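Local coordinates for protein CyaB (Pseudomonas aeruginosa, PDB 3R5G) that probably makes cyclic AMP from ATP as an adenylyl cyclase of the class III family, the chain here being its catalytic domain, at residues K9-F14 / M112-G117; G117-G122 / R137-A142; I154-E159 / Q186-V191. All blocks are in the same frame, centred on the assembly; numbering follows the deposited sequence.

Interaction 1 of 3, residues K9-F14 / M112-G117; sequences KLTVFF and MGINTG
Met112 runs along the end of Phe13: CB meets a backbone oxygen of strand 9-14, CG and SD meet the Phe13 ring. Its CB lies 3.8 Å from Phe14 O. With CG anti to the carbonyl carbon (chi1 -56°), the chain then heads for the Phe13 ring, where CG comes within 3.9 Å of Phe13 CZ. SD ends up 3.5 Å from Phe13 CE1, and it stands 77° off the ring normal, so this Met-aromatic contact is made at the ring edge. The same ring meets Ile114 one atom further round, where Phe13 CD1 lies 3.7 Å from Ile114 CG1. The other branch of Ile114, CG2, turns toward Thr11 and presses on its CG2 at 3.3 Å, tighter than a usual carbon contact. Beyond it the two hydroxyls, Thr11 OG1 and Thr116 OG1, are hydrogen-bonded at 2.8 Å, and Thr116 OG1 has a second partner in Thr160. Thr11, Phe13, Ile114 and Thr116 thus share one face, on which helix 74-100 covers Thr11 and Phe13. Val12, Phe14 and Asn115 lie on the other, toward helix 137-148. Six backbone bonds hold the ladder, in pairs at Leu10/Gly117, Val12/Asn115 and Phe14/Gly113; in the middle pair Val12 N reaches Asn115 O at 2.8 Å, nearly along the C=O axis. At the end where the chain turns a corner, Leu10 N still bonds to Gly117 O in a straight line, but comes in 36° above the carbonyl plane. Strand 6-18 lies between strands 61-66 and 109-116, and with the helices packed against it this antiparallel pair belongs to the ferredoxin-like beta-alpha-beta-beta-alpha-beta core of class III nucleotidyl cyclases.

Interaction 2 of 3, residues G117-G122 / R137-A142; sequences GYCTVG and REVNLA
Glu138 lays its aliphatic part against the backbone of the strand, CG being 3.4 Å from Tyr118 O and 3.9 Å from Gly117 CA. Beside it Cys119 SG rests at 3.7 Å from Val139 CG2, with Glu138 CB also close, so the sulfur sits against the first turn of helix 137-148. Two waters complete this shell. One donates to Tyr118 O at 2.7 Å and accepts from Glu138 N at 2.9 Å; the other accepts from Tyr118 N at 2.9 Å and donates to Glu138 OE2 at 3.0 Å. The bend of Glu138 at chi2 (-65°) folds the carboxylate back over Gly117, where OE1 takes a hydrogen bond from Asn115 ND2. Further out, Cys119 packs on Leu10 and Val139 on Ile134, while the helix start reaches the second subunit, Arg137 N bonding to Glu25 OE2 and Asn140 ND2 to Thr21 OG1, both of that other chain. Since both carboxylate oxygens of Glu138 accept hydrogen bonds and the residue lies in the first turn of a helix, the group is probably ionised.

Interaction 3 of 3, residues I154-E159 / Q186-V191; sequences ILISHE and QIYQVV
Ser157 OG is gripped three times: it caps a backbone N of the helix that starts at His158, bonds to Asn115 OD1, and has a weak bond to Thr160 OG1. Just past this N-cap, His158 carries its CG anti to the backbone N, which brings the imidazole alongside Tyr188. There ND1 of His158 and OH of Tyr188 are hydrogen-bonded at 2.8 Å. The two rings meet rim to rim, centroids 5.8 Å apart and planes at 34°. Tyr188 also stacks with the ring of Tyr161, and Gln186 NE2 lies 3.8 Å above the plane of the Tyr188 ring, offset toward its rim; that amide is itself fixed by bonds to Ile187 O and Asp172. Away from the helix start the segments form an antiparallel strand pair, in which Ile156 N to Tyr188 O and Tyr188 N to Ile156 O are both in the carbonyl plane. Strand 154-157 pairs in parallel with strand 109-116 and antiparallel with strand 185-190, which thereby extends the catalytic domain's sheet. Ile156 holds its CG1 in the crowded position between N and carbonyl carbon (chi1 65°), which sets CG1 3.8 Å from Tyr188 CB and turns CG2 to Val190 CG2. Ile154 crosses Val190 obliquely, CB to CB at 3.8 Å, and helix 74-100 covers both. At the Ile154/Val190 end a water accepts from Ile154 N at 3.0 Å and donates to Val190 O at 2.7 Å, and Arg89 NH2 gives that same carbonyl another bond.

Overall arrangement
Asn115 joins all three contacts: from interaction 1 its ND2 bonds to Glu138 OE1 of interaction 2 at 2.8 Å, and its OD1 to Ser157 OG of interaction 3 at 2.7 Å. Interactions 1 and 2 also share Gly117, where the chain turns from strand 109-116 into strand 118-124, and their centres are about 8 Å apart. Interactions 1 and 3 are neighbours in one sheet, centres about 10 Å apart, with Ile114 N bonded to Leu155 O at 2.9 Å. Interactions 2 and 3 do not touch, their centres about 17 Å apart. In class III cyclases the active site forms between two catalytic domains; only interaction 2 reaches the second subunit.

Interaction 1 of 3, residues K9-F14 / M112-G117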
loop_
_atom_site.group_PDB
_atom_site.type_symbol
_atom_site.label_atom_id
_atom_site.label_comp_id
_atom_site.label_asym_id
_atom_site.label_seq_id
_atom_site.Cartn_x
_atom_site.Cartn_y
_atom_site.Cartn_z
ATOM N N LYS A 9 0.934 -19.901 -8.669
ATOM C CA LYS A 9 0.638 -18.950 -9.826
ATOM C C LYS A 9 -0.702 -18.304 -9.450
ATOM O O LYS A 9 -1.710 -18.995 -9.276
ATOM C CB LYS A 9 0.505 -19.731 -11.093
ATOM C CG LYS A 9 0.297 -18.679 -12.277
ATOM C CD LYS A 9 0.444 -19.392 -13.566
ATOM C CE LYS A 9 1.867 -19.478 -14.031
ATOM N NZ LYS A 9 1.797 -20.005 -15.452
ATOM N N LEU A 10 -0.713 -16.987 -9.309
ATOM C CA LEU A 10 -1.889 -16.213 -8.992
ATOM C C LEU A 10 -2.087 -15.135 -10.050
ATOM O O LEU A 10 -1.140 -14.716 -10.669
ATOM C CB LEU A 10 -1.743 -15.536 -7.663
ATOM C CG LEU A 10 -1.331 -16.374 -6.452
ATOM C CD1 LEU A 10 -1.272 -15.472 -5.235
ATOM C CD2 LEU A 10 -2.351 -17.409 -6.215
ATOM N N THR A 11 -3.346 -14.693 -10.192
ATOM C CA THR A 11 -3.620 -13.374 -10.837
ATOM C C THR A 11 -3.927 -12.435 -9.696
ATOM O O THR A 11 -4.810 -12.679 -8.839
ATOM C CB THR A 11 -4.691 -13.502 -11.911
ATOM O OG1 THR A 11 -4.218 -14.315 -12.977
ATOM C CG2 THR A 11 -4.987 -12.062 -12.537
ATOM N N VAL A 12 -3.251 -11.306 -9.714
ATOM C CA VAL A 12 -3.306 -10.301 -8.653
ATOM C C VAL A 12 -3.845 -8.975 -9.169
ATOM O O VAL A 12 -3.435 -8.553 -10.270
ATOM C CB VAL A 12 -1.885 -10.011 -8.011
ATOM C CG1 VAL A 12 -1.950 -8.957 -6.956
ATOM C CG2 VAL A 12 -1.248 -11.352 -7.549
ATOM N N PHE A 13 -4.824 -8.390 -8.478
ATOM C CA PHE A 13 -5.573 -7.218 -8.923
ATOM C C PHE A 13 -5.406 -6.141 -7.863
ATOM O O PHE A 13 -5.553 -6.403 -6.640
ATOM C CB PHE A 13 -7.069 -7.672 -8.968
ATOM C CG PHE A 13 -8.003 -6.545 -9.091
ATOM C CD1 PHE A 13 -8.519 -6.226 -10.377
ATOM C CD2 PHE A 13 -8.403 -5.763 -7.974
ATOM C CE1 PHE A 13 -9.447 -5.190 -10.509
ATOM C CE2 PHE A 13 -9.355 -4.662 -8.136
ATOM C CZ PHE A 13 -9.871 -4.377 -9.403
ATOM N N PHE A 14 -5.078 -4.918 -8.328
ATOM C CA PHE A 14 -5.141 -3.760 -7.513
ATOM C C PHE A 14 -5.984 -2.703 -8.128
ATOM O O PHE A 14 -5.931 -2.523 -9.358
ATOM C CB PHE A 14 -3.725 -3.097 -7.300
ATOM C CG PHE A 14 -2.814 -3.852 -6.349
ATOM C CD1 PHE A 14 -2.086 -4.897 -6.775
ATOM C CD2 PHE A 14 -2.779 -3.509 -4.978
ATOM C CE1 PHE A 14 -1.184 -5.550 -5.921
ATOM C CE2 PHE A 14 -1.983 -4.256 -4.093
ATOM C CZ PHE A 14 -1.123 -5.226 -4.594
ATOM N N MET A 112 -7.171 0.341 -12.492
ATOM C CA MET A 112 -6.821 -1.028 -12.118
ATOM C C MET A 112 -5.574 -1.532 -12.774
ATOM O O MET A 112 -5.349 -1.188 -13.958
ATOM C CB MET A 112 -7.987 -1.981 -12.543
ATOM C CG MET A 112 -9.282 -1.501 -11.899
ATOM S SD MET A 112 -10.673 -2.546 -12.486
ATOM C CE MET A 112 -11.634 -1.283 -13.049
ATOM N N GLY A 113 -4.844 -2.400 -12.068
ATOM C CA GLY A 113 -3.672 -3.056 -12.597
ATOM C C GLY A 113 -3.783 -4.549 -12.311
ATOM O O GLY A 113 -4.190 -4.849 -11.161
ATOM N N ILE A 114 -3.411 -5.426 -13.225
ATOM C CA ILE A 114 -3.591 -6.883 -13.025
ATOM C C ILE A 114 -2.361 -7.526 -13.573
ATOM O O ILE A 114 -1.960 -7.212 -14.723
ATOM C CB ILE A 114 -4.885 -7.363 -13.702
ATOM C CG1 ILE A 114 -6.046 -6.568 -13.152
ATOM C CG2 ILE A 114 -5.025 -8.863 -13.477
ATOM C CD1 ILE A 114 -7.406 -6.923 -13.886
ATOM N N ASN A 115 -1.795 -8.499 -12.852
ATOM C CA ASN A 115 -0.683 -9.250 -13.362
ATOM C C ASN A 115 -0.851 -10.669 -12.935
ATOM O O ASN A 115 -1.468 -10.941 -11.886
ATOM C CB ASN A 115 0.622 -8.661 -12.763
ATOM C CG ASN A 115 1.872 -9.459 -13.142
ATOM O OD1 ASN A 115 2.085 -9.761 -14.332
ATOM N ND2 ASN A 115 2.644 -9.866 -12.145
ATOM N N THR A 116 -0.266 -11.614 -13.604
ATOM C CA THR A 116 -0.310 -13.041 -13.283
ATOM C C THR A 116 1.119 -13.557 -13.204
ATOM O O THR A 116 1.956 -13.216 -14.001
ATOM C CB THR A 116 -0.978 -13.767 -14.413
ATOM O OG1 THR A 116 -2.294 -13.246 -14.636
ATOM C CG2 THR A 116 -1.041 -15.352 -14.202
ATOM N N GLY A 117 1.412 -14.314 -12.168
ATOM C CA GLY A 117 2.755 -14.949 -12.024
ATOM C C GLY A 117 2.847 -15.601 -10.659
ATOM O O GLY A 117 1.883 -15.616 -9.867
#

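Interaction 2 of 3, residues G117-G122 / R137-A142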
loop_
_atom_site.group_PDB
_atom_site.type_symbol
_atom_site.label_atom_id
_atom_site.label_comp_id
_atom_site.label_asym_id
_atom_site.label_seq_id
_atom_site.Cartn_x
_atom_site.Cartn_y
_atom_site.Cartn_z
ATOM N N GLY A 117 1.412 -14.314 -12.168
ATOM C CA GLY A 117 2.755 -14.949 -12.024
ATOM C C GLY A 117 2.847 -15.601 -10.659
ATOM O O GLY A 117 1.883 -15.616 -9.867
ATOM N N TYR A 118 4.013 -16.258 -10.435
ATOM C CA TYR A 118 4.192 -16.956 -9.160
ATOM C C TYR A 118 4.417 -16.048 -8.041
ATOM O O TYR A 118 5.242 -15.134 -8.084
ATOM C CB TYR A 118 5.408 -17.946 -9.332
ATOM C CG TYR A 118 4.978 -19.144 -10.164
ATOM C CD1 TYR A 118 4.344 -20.290 -9.573
ATOM C CD2 TYR A 118 5.187 -19.198 -11.524
ATOM C CE1 TYR A 118 3.893 -21.387 -10.352
ATOM C CE2 TYR A 118 4.790 -20.303 -12.256
ATOM C CZ TYR A 118 4.135 -21.371 -11.672
ATOM O OH TYR A 118 3.733 -22.467 -12.463
ATOM N N CYS A 119 3.660 -16.273 -6.959
ATOM C CA CYS A 119 3.678 -15.451 -5.759
ATOM C C CYS A 119 3.834 -16.316 -4.524
ATOM O O CYS A 119 3.539 -17.463 -4.601
ATOM C CB CYS A 119 2.328 -14.704 -5.588
ATOM S SG CYS A 119 1.959 -13.543 -6.939
ATOM N N THR A 120 4.297 -15.749 -3.428
ATOM C CA THR A 120 4.373 -16.499 -2.138
ATOM C C THR A 120 3.165 -16.126 -1.319
ATOM O O THR A 120 2.865 -14.922 -1.044
ATOM C CB THR A 120 5.651 -16.129 -1.386
ATOM O OG1 THR A 120 6.782 -16.369 -2.225
ATOM C CG2 THR A 120 5.709 -16.831 -0.026
ATOM N N VAL A 121 2.437 -17.151 -0.842
ATOM C CA VAL A 121 1.204 -16.903 -0.062
ATOM C C VAL A 121 1.287 -17.547 1.314
ATOM O O VAL A 121 1.763 -18.663 1.419
ATOM C CB VAL A 121 -0.096 -17.576 -0.616
ATOM C CG1 VAL A 121 -1.410 -16.788 -0.123
ATOM C CG2 VAL A 121 0.036 -17.777 -2.086
ATOM N N GLY A 122 0.859 -16.856 2.318
ATOM C CA GLY A 122 1.110 -17.404 3.677
ATOM C C GLY A 122 0.560 -16.512 4.715
ATOM O O GLY A 122 -0.082 -15.500 4.443
ATOM N N ARG A 137 7.705 -10.239 -6.271
ATOM C CA ARG A 137 7.823 -9.344 -7.439
ATOM C C ARG A 137 6.562 -9.230 -8.289
ATOM O O ARG A 137 6.269 -8.158 -8.814
ATOM C CB ARG A 137 9.034 -9.782 -8.270
ATOM C CG ARG A 137 9.410 -8.975 -9.444
ATOM C CD ARG A 137 10.768 -9.575 -10.012
ATOM N NE ARG A 137 10.637 -10.832 -10.762
ATOM C CZ ARG A 137 11.280 -11.091 -11.920
ATOM N NH1 ARG A 137 12.077 -10.172 -12.484
ATOM N NH2 ARG A 137 11.116 -12.265 -12.543
ATOM N N GLU A 138 5.831 -10.332 -8.432
ATOM C CA GLU A 138 4.657 -10.386 -9.295
ATOM C C GLU A 138 3.501 -9.675 -8.626
ATOM O O GLU A 138 2.650 -9.048 -9.286
ATOM C CB GLU A 138 4.305 -11.841 -9.583
ATOM C CG GLU A 138 5.384 -12.643 -10.384
ATOM C CD GLU A 138 5.667 -12.225 -11.790
ATOM O OE1 GLU A 138 5.048 -11.375 -12.366
ATOM O OE2 GLU A 138 6.666 -12.766 -12.340
ATOM N N VAL A 139 3.483 -9.653 -7.288
ATOM C CA VAL A 139 2.538 -8.832 -6.605
ATOM C C VAL A 139 2.872 -7.321 -6.802
ATOM O O VAL A 139 1.994 -6.491 -7.086
ATOM C CB VAL A 139 2.506 -9.127 -5.073
ATOM C CG1 VAL A 139 1.494 -8.272 -4.377
ATOM C CG2 VAL A 139 2.328 -10.588 -4.788
ATOM N N ASN A 140 4.145 -6.974 -6.674
ATOM C CA ASN A 140 4.526 -5.599 -6.828
ATOM C C ASN A 140 4.274 -5.154 -8.274
ATOM O O ASN A 140 3.880 -3.992 -8.427
ATOM C CB ASN A 140 6.033 -5.471 -6.600
ATOM C CG ASN A 140 6.400 -5.697 -5.162
ATOM O OD1 ASN A 140 5.509 -5.890 -4.293
ATOM N ND2 ASN A 140 7.678 -5.674 -4.890
ATOM N N LEU A 141 4.389 -6.056 -9.235
ATOM C CA LEU A 141 4.171 -5.640 -10.692
ATOM C C LEU A 141 2.694 -5.257 -10.887
ATOM O O LEU A 141 2.364 -4.292 -11.503
ATOM C CB LEU A 141 4.676 -6.669 -11.666
ATOM C CG LEU A 141 4.390 -6.319 -13.151
ATOM C CD1 LEU A 141 5.080 -4.996 -13.533
ATOM C CD2 LEU A 141 4.855 -7.470 -14.001
ATOM N N ALA A 142 1.736 -5.978 -10.245
ATOM C CA ALA A 142 0.319 -5.564 -10.316
ATOM C C ALA A 142 0.096 -4.185 -9.739
ATOM O O ALA A 142 -0.636 -3.405 -10.296
ATOM C CB ALA A 142 -0.640 -6.562 -9.634
HETATM O O HOH W 1 6.306 -12.869 -7.074
HETATM O O HOH W 2 6.048 -15.747 -12.385
#

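Interaction 3 of 3, residues I154-E159 / Q186-V191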
loop_
_atom_site.group_PDB
_atom_site.type_symbol
_atom_site.label_atom_id
_atom_site.label_comp_id
_atom_site.label_asym_id
_atom_site.label_seq_id
_atom_site.Cartn_x
_atom_site.Cartn_y
_atom_site.Cartn_z
ATOM N N ILE A 154 -8.020 -0.369 -17.279
ATOM C CA ILE A 154 -7.565 -1.576 -16.677
ATOM C C ILE A 154 -6.319 -1.965 -17.456
ATOM O O ILE A 154 -6.370 -2.363 -18.673
ATOM C CB ILE A 154 -8.598 -2.694 -16.876
ATOM C CG1 ILE A 154 -9.846 -2.284 -16.227
ATOM C CG2 ILE A 154 -8.071 -4.001 -16.257
ATOM C CD1 ILE A 154 -11.070 -3.271 -16.435
ATOM N N LEU A 155 -5.218 -1.960 -16.761
ATOM C CA LEU A 155 -3.931 -2.312 -17.405
ATOM C C LEU A 155 -3.492 -3.690 -16.994
ATOM O O LEU A 155 -3.540 -4.006 -15.754
ATOM C CB LEU A 155 -2.776 -1.376 -17.029
ATOM C CG LEU A 155 -2.860 0.040 -17.577
ATOM C CD1 LEU A 155 -1.501 0.761 -17.356
ATOM C CD2 LEU A 155 -3.049 -0.048 -19.089
ATOM N N ILE A 156 -3.064 -4.575 -17.883
ATOM C CA ILE A 156 -2.636 -5.899 -17.531
ATOM C C ILE A 156 -1.268 -6.163 -18.166
ATOM O O ILE A 156 -0.878 -5.491 -19.176
ATOM C CB ILE A 156 -3.652 -6.939 -18.092
ATOM C CG1 ILE A 156 -3.744 -7.018 -19.642
ATOM C CG2 ILE A 156 -5.011 -6.626 -17.501
ATOM C CD1 ILE A 156 -4.556 -8.204 -20.185
ATOM N N SER A 157 -0.550 -7.100 -17.635
ATOM C CA SER A 157 0.745 -7.533 -18.196
ATOM C C SER A 157 0.534 -8.534 -19.288
ATOM O O SER A 157 -0.552 -9.047 -19.590
ATOM C CB SER A 157 1.555 -8.108 -17.054
ATOM O OG SER A 157 0.923 -9.362 -16.688
ATOM N N HIS A 158 1.632 -8.815 -19.989
ATOM C CA HIS A 158 1.608 -9.801 -21.037
ATOM C C HIS A 158 1.275 -11.215 -20.594
ATOM O O HIS A 158 0.574 -11.904 -21.299
ATOM C CB HIS A 158 2.972 -9.756 -21.763
ATOM C CG HIS A 158 3.020 -10.680 -22.934
ATOM N ND1 HIS A 158 2.395 -10.389 -24.137
ATOM C CD2 HIS A 158 3.518 -11.933 -23.059
ATOM C CE1 HIS A 158 2.540 -11.407 -24.968
ATOM N NE2 HIS A 158 3.236 -12.352 -24.347
ATOM N N GLU A 159 1.772 -11.618 -19.412
ATOM C CA GLU A 159 1.394 -12.917 -18.889
ATOM C C GLU A 159 -0.153 -12.999 -18.740
ATOM O O GLU A 159 -0.712 -14.036 -19.080
ATOM C CB GLU A 159 2.091 -13.141 -17.530
ATOM C CG GLU A 159 1.977 -14.608 -17.104
ATOM C CD GLU A 159 2.899 -15.545 -17.954
ATOM O OE1 GLU A 159 3.856 -15.057 -18.606
ATOM O OE2 GLU A 159 2.621 -16.773 -17.975
ATOM N N GLN A 186 5.665 -5.228 -21.080
ATOM C CA GLN A 186 4.627 -5.154 -22.104
ATOM C C GLN A 186 3.315 -4.990 -21.363
ATOM O O GLN A 186 3.035 -5.770 -20.435
ATOM C CB GLN A 186 4.628 -6.362 -22.978
ATOM C CG GLN A 186 3.465 -6.430 -24.020
ATOM C CD GLN A 186 3.496 -5.294 -24.980
ATOM O OE1 GLN A 186 4.526 -5.098 -25.666
ATOM N NE2 GLN A 186 2.410 -4.502 -25.058
ATOM N N ILE A 187 2.519 -4.039 -21.780
ATOM C CA ILE A 187 1.186 -3.762 -21.107
ATOM C C ILE A 187 0.067 -3.678 -22.113
ATOM O O ILE A 187 0.262 -3.464 -23.314
ATOM C CB ILE A 187 1.178 -2.574 -20.214
ATOM C CG1 ILE A 187 1.462 -1.242 -21.030
ATOM C CG2 ILE A 187 2.192 -2.857 -19.003
ATOM C CD1 ILE A 187 1.212 0.050 -20.318
ATOM N N TYR A 188 -1.171 -3.962 -21.679
ATOM C CA TYR A 188 -2.368 -3.864 -22.521
ATOM C C TYR A 188 -3.527 -3.275 -21.786
ATOM O O TYR A 188 -3.526 -3.369 -20.522
ATOM C CB TYR A 188 -2.817 -5.314 -22.901
ATOM C CG TYR A 188 -1.791 -6.156 -23.641
ATOM C CD1 TYR A 188 -0.789 -6.770 -22.907
ATOM C CD2 TYR A 188 -1.806 -6.254 -25.049
ATOM C CE1 TYR A 188 0.237 -7.502 -23.584
ATOM C CE2 TYR A 188 -0.803 -6.963 -25.719
ATOM C CZ TYR A 188 0.171 -7.593 -24.948
ATOM O OH TYR A 188 1.167 -8.339 -25.618
ATOM N N GLN A 189 -4.399 -2.574 -22.457
ATOM C CA GLN A 189 -5.648 -2.048 -21.905
ATOM C C GLN A 189 -6.700 -3.116 -22.168
ATOM O O GLN A 189 -6.735 -3.749 -23.225
ATOM C CB GLN A 189 -6.061 -0.766 -22.649
ATOM C CG GLN A 189 -5.172 0.376 -22.417
ATOM C CD GLN A 189 -5.431 1.498 -23.428
ATOM O OE1 GLN A 189 -5.622 1.241 -24.622
ATOM N NE2 GLN A 189 -5.325 2.713 -22.945
ATOM N N VAL A 190 -7.625 -3.314 -21.193
ATOM C CA VAL A 190 -8.746 -4.200 -21.379
ATOM C C VAL A 190 -9.964 -3.393 -21.797
ATOM O O VAL A 190 -10.264 -2.322 -21.221
ATOM C CB VAL A 190 -9.024 -4.910 -19.987
ATOM C CG1 VAL A 190 -10.324 -5.694 -20.127
ATOM C CG2 VAL A 190 -7.979 -5.892 -19.716
ATOM N N VAL A 191 -10.594 -3.863 -22.872
ATOM C CA VAL A 191 -11.682 -3.130 -23.524
ATOM C C VAL A 191 -12.952 -4.003 -23.422
ATOM O O VAL A 191 -12.923 -5.197 -23.680
ATOM C CB VAL A 191 -11.336 -2.902 -25.001
ATOM C CG1 VAL A 191 -12.484 -2.288 -25.784
ATOM C CG2 VAL A 191 -10.132 -2.009 -25.062
HETATM O O HOH W 3 -8.878 -0.266 -20.129
HETATM O O HOH W 4 4.161 -7.688 -19.341
#